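Long-range contacts in adenylate cyclase-like protein (Chlamydia trachomatis, PDB 4QO6), which forms part of the inner-membrane ring of the type III secretion system, the chain here being a periplasmic piece of the longer protein CdsD: residues N162-L167 / A194-V199; T168-N173 / V200-E205. One frame throughout, in Å; residues are numbered along the deposited sequence.

Contact 1 of 2, residues N162-L167 / A194-V199; sequences NGEAVL and AVKNFV
L167 lays its CD1 methyl against CG1 of V195, 3.5 Å away, the two side chains crossing obliquely on the face of the sheet that also carries A165. With L167 CG anti to its own carbonyl carbon (chi1 -51°), CG too comes within 3.9 Å of V195 CG1. CB of L167 packs separately against CG2 of V199. A165 CB meets the other V195 branch, CG2, more loosely at 4.1 Å, so the two methyls of V195 are shared between A165 and L167. On the reverse face the E164 chain runs extended and brings OE2 to 3.3 Å from CE of K196. The charged ends stay farther apart, E164 OE2 being 4.2 Å from K196 NZ, beyond a salt bridge, although the opposite charges probably still attract. Next along this face, V166 CG1 meets the edge of the F198 ring in its plane, 3.7 Å from CD2.

Between these two layers the backbones pair as parallel strands. A194 N donates to G163 O, and A165 N then binds A194 O; K196 N reaches A165 O at 2.6 Å, L167 N returns to K196 O in a nearly straight bond (173°), and F198 N closes the ladder on L167 O. Past the last of these bonds, OD1 of N197 accepts from V199 N at 3.1 Å, an Asx turn that ties down the backbone as it bends.

The pairing joins the two strands of a beta-alpha-beta unit in the BON domain. Helix 176-187 packs on the A165 and L167 face, where V183 touches L167, Q187 touches V195, and F179 touches N197 and V199, while strand 157-161 flanks 164-172 as its antiparallel neighbour.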
ATOM      1  N   ASN A 162     -13.174  -0.224   1.462  1.00 40.33           N
ATOM      2  CA  ASN A 162     -12.229  -1.184   1.939  1.00 36.89           C
ATOM      3  C   ASN A 162     -11.945  -2.283   0.947  1.00 40.60           C
ATOM      4  O   ASN A 162     -11.810  -3.443   1.343  1.00 39.06           O
ATOM      5  CB  ASN A 162     -12.661  -1.768   3.273  1.00 42.66           C
ATOM      6  CG  ASN A 162     -11.467  -2.208   4.114  1.00 54.63           C
ATOM      7  OD1 ASN A 162     -10.535  -1.419   4.372  1.00 57.48           O
ATOM      8  ND2 ASN A 162     -11.460  -3.474   4.513  1.00 61.83           N
ATOM      9  N   GLY A 163     -11.824  -1.910  -0.337  1.00 39.33           N
ATOM     10  CA  GLY A 163     -11.458  -2.849  -1.418  1.00 35.43           C
ATOM     11  C   GLY A 163     -12.674  -3.565  -1.991  1.00 34.73           C
ATOM     12  O   GLY A 163     -12.545  -4.395  -2.921  1.00 29.00           O
ATOM     13  N   GLU A 164     -13.847  -3.260  -1.418  1.00 29.92           N
ATOM     14  CA  GLU A 164     -15.105  -3.910  -1.821  1.00 32.68           C
ATOM     15  C   GLU A 164     -16.086  -2.973  -2.561  1.00 27.69           C
ATOM     16  O   GLU A 164     -16.546  -1.929  -2.032  1.00 23.42           O
ATOM     17  CB  GLU A 164     -15.782  -4.551  -0.600  1.00 38.05           C
ATOM     18  CG  GLU A 164     -16.888  -5.509  -0.995  1.00 41.59           C
ATOM     19  CD  GLU A 164     -17.616  -6.106   0.187  1.00 46.42           C
ATOM     20  OE1 GLU A 164     -18.521  -5.441   0.779  1.00 46.93           O
ATOM     21  OE2 GLU A 164     -17.270  -7.254   0.499  1.00 52.10           O
ATOM     22  N   ALA A 165     -16.298  -3.309  -3.823  1.00 27.38           N
ATOM     23  CA  ALA A 165     -17.294  -2.660  -4.682  1.00 29.08           C
ATOM     24  C   ALA A 165     -18.682  -3.354  -4.623  1.00 28.27           C
ATOM     25  O   ALA A 165     -18.777  -4.542  -4.953  1.00 28.90           O
ATOM     26  CB  ALA A 165     -16.798  -2.705  -6.118  1.00 27.42           C
ATOM     27  N   VAL A 166     -19.727  -2.586  -4.332  1.00 27.36           N
ATOM     28  CA  VAL A 166     -21.117  -3.076  -4.319  1.00 30.15           C
ATOM     29  C   VAL A 166     -21.966  -2.449  -5.456  1.00 32.17           C
ATOM     30  O   VAL A 166     -22.098  -1.224  -5.566  1.00 29.13           O
ATOM     31  CB  VAL A 166     -21.847  -2.819  -2.959  1.00 30.32           C
ATOM     32  CG1 VAL A 166     -23.210  -3.474  -2.953  1.00 32.98           C
ATOM     33  CG2 VAL A 166     -21.099  -3.382  -1.748  1.00 30.91           C
ATOM     34  N   LEU A 167     -22.566  -3.314  -6.271  1.00 32.09           N
ATOM     35  CA  LEU A 167     -23.429  -2.905  -7.374  1.00 31.13           C
ATOM     36  C   LEU A 167     -24.910  -3.195  -7.103  1.00 31.89           C
ATOM     37  O   LEU A 167     -25.289  -4.300  -6.698  1.00 29.21           O
ATOM     38  CB  LEU A 167     -23.018  -3.632  -8.634  1.00 29.88           C
ATOM     39  CG  LEU A 167     -21.529  -3.554  -8.949  1.00 31.36           C
ATOM     40  CD1 LEU A 167     -21.223  -4.485 -10.096  1.00 32.61           C
ATOM     41  CD2 LEU A 167     -21.092  -2.122  -9.246  1.00 32.24           C
ATOM     42  N   ALA A 194     -12.824  -7.032  -4.216  1.00 41.05           N
ATOM     43  CA  ALA A 194     -14.060  -7.781  -4.481  1.00 41.40           C
ATOM     44  C   ALA A 194     -15.156  -6.901  -5.061  1.00 43.83           C
ATOM     45  O   ALA A 194     -15.323  -5.715  -4.625  1.00 37.35           O
ATOM     46  CB  ALA A 194     -14.574  -8.402  -3.187  1.00 41.45           C
ATOM     47  N   VAL A 195     -15.923  -7.483  -5.995  1.00 40.60           N
ATOM     48  CA  VAL A 195     -17.192  -6.855  -6.456  1.00 42.14           C
ATOM     49  C   VAL A 195     -18.387  -7.664  -5.989  1.00 40.02           C
ATOM     50  O   VAL A 195     -18.464  -8.835  -6.275  1.00 48.19           O
ATOM     51  CB  VAL A 195     -17.263  -6.742  -7.982  1.00 43.72           C
ATOM     52  CG1 VAL A 195     -18.582  -6.086  -8.406  1.00 42.89           C
ATOM     53  CG2 VAL A 195     -16.061  -5.944  -8.499  1.00 43.63           C
ATOM     54  N   LYS A 196     -19.279  -7.059  -5.221  1.00 39.61           N
ATOM     55  CA  LYS A 196     -20.525  -7.705  -4.822  1.00 40.71           C
ATOM     56  C   LYS A 196     -21.637  -7.210  -5.751  1.00 40.47           C
ATOM     57  O   LYS A 196     -22.038  -6.050  -5.658  1.00 37.07           O
ATOM     58  CB  LYS A 196     -20.924  -7.346  -3.382  1.00 42.27           C
ATOM     59  CG  LYS A 196     -19.989  -7.791  -2.252  1.00 44.83           C
ATOM     60  CD  LYS A 196     -20.217  -9.234  -1.830  1.00 50.58           C
ATOM     61  CE  LYS A 196     -19.263  -9.646  -0.700  1.00 58.13           C
ATOM     62  NZ  LYS A 196     -18.580 -10.954  -0.964  1.00 55.31           N
ATOM     63  N   ASN A 197     -22.145  -8.111  -6.597  1.00 37.88           N
ATOM     64  CA  ASN A 197     -23.192  -7.812  -7.571  1.00 37.05           C
ATOM     65  C   ASN A 197     -24.645  -8.128  -7.126  1.00 36.46           C
ATOM     66  O   ASN A 197     -25.008  -9.278  -7.069  1.00 35.93           O
ATOM     67  CB  ASN A 197     -22.855  -8.587  -8.831  1.00 37.91           C
ATOM     68  CG  ASN A 197     -23.742  -8.242  -9.990  1.00 36.33           C
ATOM     69  OD1 ASN A 197     -24.557  -7.350  -9.927  1.00 39.34           O
ATOM     70  ND2 ASN A 197     -23.579  -8.959 -11.051  1.00 37.74           N
ATOM     71  N   PHE A 198     -25.460  -7.107  -6.824  1.00 34.70           N
ATOM     72  CA  PHE A 198     -26.883  -7.295  -6.471  1.00 34.38           C
ATOM     73  C   PHE A 198     -27.886  -6.796  -7.560  1.00 35.51           C
ATOM     74  O   PHE A 198     -29.110  -6.709  -7.343  1.00 33.15           O
ATOM     75  CB  PHE A 198     -27.193  -6.625  -5.143  1.00 38.23           C
ATOM     76  CG  PHE A 198     -26.416  -7.204  -3.973  1.00 42.00           C
ATOM     77  CD1 PHE A 198     -26.746  -8.433  -3.445  1.00 41.83           C
ATOM     78  CD2 PHE A 198     -25.353  -6.511  -3.402  1.00 45.28           C
ATOM     79  CE1 PHE A 198     -26.031  -8.966  -2.379  1.00 44.78           C
ATOM     80  CE2 PHE A 198     -24.639  -7.037  -2.327  1.00 45.90           C
ATOM     81  CZ  PHE A 198     -24.977  -8.268  -1.817  1.00 43.08           C
ATOM     82  N   VAL A 199     -27.360  -6.541  -8.755  1.00 33.23           N
ATOM     83  CA  VAL A 199     -28.142  -6.001  -9.853  1.00 30.44           C
ATOM     84  C   VAL A 199     -29.215  -6.970 -10.338  1.00 29.25           C
ATOM     85  O   VAL A 199     -28.946  -8.129 -10.630  1.00 25.94           O
ATOM     86  CB  VAL A 199     -27.219  -5.645 -11.019  1.00 29.23           C
ATOM     87  CG1 VAL A 199     -28.005  -5.411 -12.335  1.00 30.33           C
ATOM     88  CG2 VAL A 199     -26.392  -4.445 -10.590  1.00 30.62           C
TER

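Contact 2 of 2, residues T168-N173 / V200-E205; sequences TGYINN and VLLPAE
Y170 and V200 lie side by side and point the same way, with ring atom CD1 of Y170 3.7 Å from CB of V200. Y170 CG sits anti to the carbonyl carbon (chi1 -59°), which starts the ring beside the residue's own backbone N. CB of Y170 meets L202 CD1 at 4.0 Å, and V200 CB and L202 CD2 approach the ring obliquely from its two sides. On the other face of the sheet, with L201, I171 adopts a less common rotamer: CG1 stands between the backbone N and the carbonyl carbon (chi1 61°). I171 CG1 and CD1 both meet one methyl of L201, CD1, with I171 CD1 3.6 Å from it. F179 of helix 176-187 and the loop residues F153 and V156 also touch I171, the buried residue of this contact, while A176 touches L201.

These residues continue the parallel pairing of a beta-alpha-beta unit in the BON domain, in which helix 176-187 links the two strands. V200 N binds G169 O, I171 N returns to V200 O at 2.9 Å, and L202 N takes I171 O at 2.8 Å.

Where the pairing runs out, the side chains of N173 and L201 cross at about a right angle, with N173 ND2 3.3 Å from L201 CG.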
ATOM      1  N   THR A 168     -25.732  -2.198  -7.385  1.00 29.85           N
ATOM      2  CA  THR A 168     -27.177  -2.317  -7.296  1.00 32.32           C
ATOM      3  C   THR A 168     -27.835  -1.635  -8.488  1.00 35.22           C
ATOM      4  O   THR A 168     -27.233  -0.803  -9.152  1.00 33.18           O
ATOM      5  CB  THR A 168     -27.669  -1.571  -6.072  1.00 32.33           C
ATOM      6  OG1 THR A 168     -27.075  -0.258  -6.085  1.00 30.91           O
ATOM      7  CG2 THR A 168     -27.260  -2.339  -4.796  1.00 34.00           C
ATOM      8  N   GLY A 169     -29.098  -1.955  -8.727  1.00 35.44           N
ATOM      9  CA  GLY A 169     -29.838  -1.329  -9.804  1.00 32.14           C
ATOM     10  C   GLY A 169     -30.482  -2.404 -10.609  1.00 32.62           C
ATOM     11  O   GLY A 169     -30.682  -3.529 -10.120  1.00 35.05           O
ATOM     12  N   TYR A 170     -30.805  -2.053 -11.851  1.00 33.00           N
ATOM     13  CA  TYR A 170     -31.552  -2.934 -12.756  1.00 35.08           C
ATOM     14  C   TYR A 170     -30.948  -2.916 -14.154  1.00 31.66           C
ATOM     15  O   TYR A 170     -30.560  -1.882 -14.607  1.00 38.16           O
ATOM     16  CB  TYR A 170     -32.994  -2.458 -12.858  1.00 32.27           C
ATOM     17  CG  TYR A 170     -33.771  -2.395 -11.571  1.00 28.46           C
ATOM     18  CD1 TYR A 170     -34.478  -3.502 -11.103  1.00 30.87           C
ATOM     19  CD2 TYR A 170     -33.863  -1.220 -10.874  1.00 28.42           C
ATOM     20  CE1 TYR A 170     -35.222  -3.444  -9.938  1.00 31.12           C
ATOM     21  CE2 TYR A 170     -34.588  -1.139  -9.705  1.00 30.43           C
ATOM     22  CZ  TYR A 170     -35.271  -2.237  -9.235  1.00 31.61           C
ATOM     23  OH  TYR A 170     -35.978  -2.113  -8.061  1.00 31.67           O
ATOM     24  N   ILE A 171     -30.853  -4.052 -14.815  1.00 34.43           N
ATOM     25  CA  ILE A 171     -30.478  -4.093 -16.242  1.00 38.76           C
ATOM     26  C   ILE A 171     -31.520  -4.820 -17.110  1.00 39.57           C
ATOM     27  O   ILE A 171     -32.287  -5.665 -16.609  1.00 39.59           O
ATOM     28  CB  ILE A 171     -29.090  -4.721 -16.521  1.00 37.78           C
ATOM     29  CG1 ILE A 171     -29.012  -6.168 -16.064  1.00 36.53           C
ATOM     30  CG2 ILE A 171     -27.982  -3.874 -15.925  1.00 42.20           C
ATOM     31  CD1 ILE A 171     -27.861  -6.938 -16.671  1.00 35.08           C
ATOM     32  N   ASN A 172     -31.500  -4.481 -18.403  1.00 39.26           N
ATOM     33  CA  ASN A 172     -32.378  -5.031 -19.432  0.50 40.57           C
ATOM     34  C   ASN A 172     -31.921  -6.445 -19.688  1.00 41.89           C
ATOM     35  O   ASN A 172     -30.725  -6.651 -19.755  1.00 38.47           O
ATOM     36  CB  ASN A 172     -32.212  -4.171 -20.695  0.50 42.28           C
ATOM     37  CG  ASN A 172     -33.193  -4.515 -21.791  0.50 42.93           C
ATOM     38  OD1 ASN A 172     -33.095  -5.566 -22.426  0.50 45.42           O
ATOM     39  ND2 ASN A 172     -34.125  -3.606 -22.045  0.50 42.10           N
ATOM     40  N   ASN A 173     -32.842  -7.396 -19.864  1.00 47.30           N
ATOM     41  CA  ASN A 173     -32.443  -8.827 -19.952  1.00 57.64           C
ATOM     42  C   ASN A 173     -31.496  -9.124 -21.102  1.00 58.27           C
ATOM     43  O   ASN A 173     -30.547  -9.890 -20.951  1.00 64.52           O
ATOM     44  CB  ASN A 173     -33.640  -9.772 -20.079  1.00 64.91           C
ATOM     45  CG  ASN A 173     -33.342 -11.163 -19.530  1.00 64.63           C
ATOM     46  OD1 ASN A 173     -32.873 -12.043 -20.251  1.00 61.07           O
ATOM     47  ND2 ASN A 173     -33.607 -11.359 -18.249  1.00 67.87           N
ATOM     48  N   VAL A 200     -30.442  -6.465 -10.413  1.00 32.18           N
ATOM     49  CA  VAL A 200     -31.550  -7.270 -10.922  1.00 32.94           C
ATOM     50  C   VAL A 200     -31.534  -7.350 -12.473  1.00 35.61           C
ATOM     51  O   VAL A 200     -31.312  -6.372 -13.190  1.00 34.39           O
ATOM     52  CB  VAL A 200     -32.890  -6.719 -10.389  1.00 33.25           C
ATOM     53  CG1 VAL A 200     -34.087  -7.513 -10.931  1.00 31.54           C
ATOM     54  CG2 VAL A 200     -32.894  -6.732  -8.858  1.00 31.56           C
ATOM     55  N   LEU A 201     -31.764  -8.544 -12.980  1.00 37.72           N
ATOM     56  CA  LEU A 201     -31.902  -8.774 -14.394  1.00 37.69           C
ATOM     57  C   LEU A 201     -33.403  -8.726 -14.810  1.00 39.80           C
ATOM     58  O   LEU A 201     -34.177  -9.641 -14.511  1.00 38.73           O
ATOM     59  CB  LEU A 201     -31.268 -10.132 -14.696  1.00 39.62           C
ATOM     60  CG  LEU A 201     -31.159 -10.548 -16.157  1.00 45.74           C
ATOM     61  CD1 LEU A 201     -30.428  -9.461 -16.933  1.00 49.79           C
ATOM     62  CD2 LEU A 201     -30.441 -11.884 -16.281  1.00 47.28           C
ATOM     63  N   LEU A 202     -33.830  -7.655 -15.477  1.00 38.27           N
ATOM     64  CA  LEU A 202     -35.244  -7.535 -15.852  1.00 37.96           C
ATOM     65  C   LEU A 202     -35.568  -8.384 -17.044  1.00 38.80           C
ATOM     66  O   LEU A 202     -34.879  -8.322 -18.040  1.00 44.70           O
ATOM     67  CB  LEU A 202     -35.614  -6.103 -16.186  1.00 37.73           C
ATOM     68  CG  LEU A 202     -35.518  -5.195 -14.989  1.00 39.53           C
ATOM     69  CD1 LEU A 202     -35.745  -3.763 -15.438  1.00 48.10           C
ATOM     70  CD2 LEU A 202     -36.498  -5.593 -13.913  1.00 40.00           C
ATOM     71  N   PRO A 203     -36.638  -9.177 -16.966  1.00 43.78           N
ATOM     72  CA  PRO A 203     -37.124  -9.764 -18.213  1.00 42.51           C
ATOM     73  C   PRO A 203     -38.014  -8.741 -18.929  1.00 38.09           C
ATOM     74  O   PRO A 203     -38.530  -7.798 -18.313  1.00 32.02           O
ATOM     75  CB  PRO A 203     -37.956 -10.935 -17.728  1.00 44.80           C
ATOM     76  CG  PRO A 203     -38.581 -10.371 -16.465  1.00 48.33           C
ATOM     77  CD  PRO A 203     -37.621  -9.354 -15.882  1.00 44.46           C
ATOM     78  N   ALA A 204     -38.171  -8.949 -20.228  1.00 39.67           N
ATOM     79  CA  ALA A 204     -39.125  -8.220 -21.049  1.00 34.96           C
ATOM     80  C   ALA A 204     -40.511  -8.238 -20.406  1.00 35.85           C
ATOM     81  O   ALA A 204     -40.994  -9.297 -20.006  1.00 36.34           O
ATOM     82  CB  ALA A 204     -39.155  -8.850 -22.439  1.00 36.25           C
ATOM     83  N   GLU A 205     -41.111  -7.058 -20.235  1.00 33.78           N
ATOM     84  CA  GLU A 205     -42.408  -6.945 -19.583  1.00 34.13           C
ATOM     85  C   GLU A 205     -43.460  -7.747 -20.368  1.00 36.03           C
ATOM     86  O   GLU A 205     -44.348  -8.369 -19.762  1.00 32.37           O
ATOM     87  CB  GLU A 205     -42.881  -5.477 -19.465  1.00 33.71           C
ATOM     88  CG  GLU A 205     -44.124  -5.325 -18.602  1.00 33.72           C
ATOM     89  CD  GLU A 205     -44.913  -4.035 -18.793  1.00 32.89           C
ATOM     90  OE1 GLU A 205     -44.667  -3.290 -19.739  1.00 27.96           O
ATOM     91  OE2 GLU A 205     -45.827  -3.772 -17.989  1.00 32.65           O
TER

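How the contacts relate
Contacts 1 and 2 are successive parts of one strand pair, their centres 18 Å apart. The segments alternate along the chain: 162-167 and 168-173 follow each other on strand 164-172, helix 176-187 intervenes, and 194-199 and 200-205 follow on strand 194-202. V199 bridges the two contacts, its CG1 packing on I171 CG2 at 3.9 Å. Contact 1 is partly buried within the three-stranded sheet, whereas contact 2 lies on the surface farther from the chain's centre, where the second strand leads into helix 205-214. Together they carry the parallel pairing along the BON domain, the last of three clan-related domains in this elongated periplasmic piece.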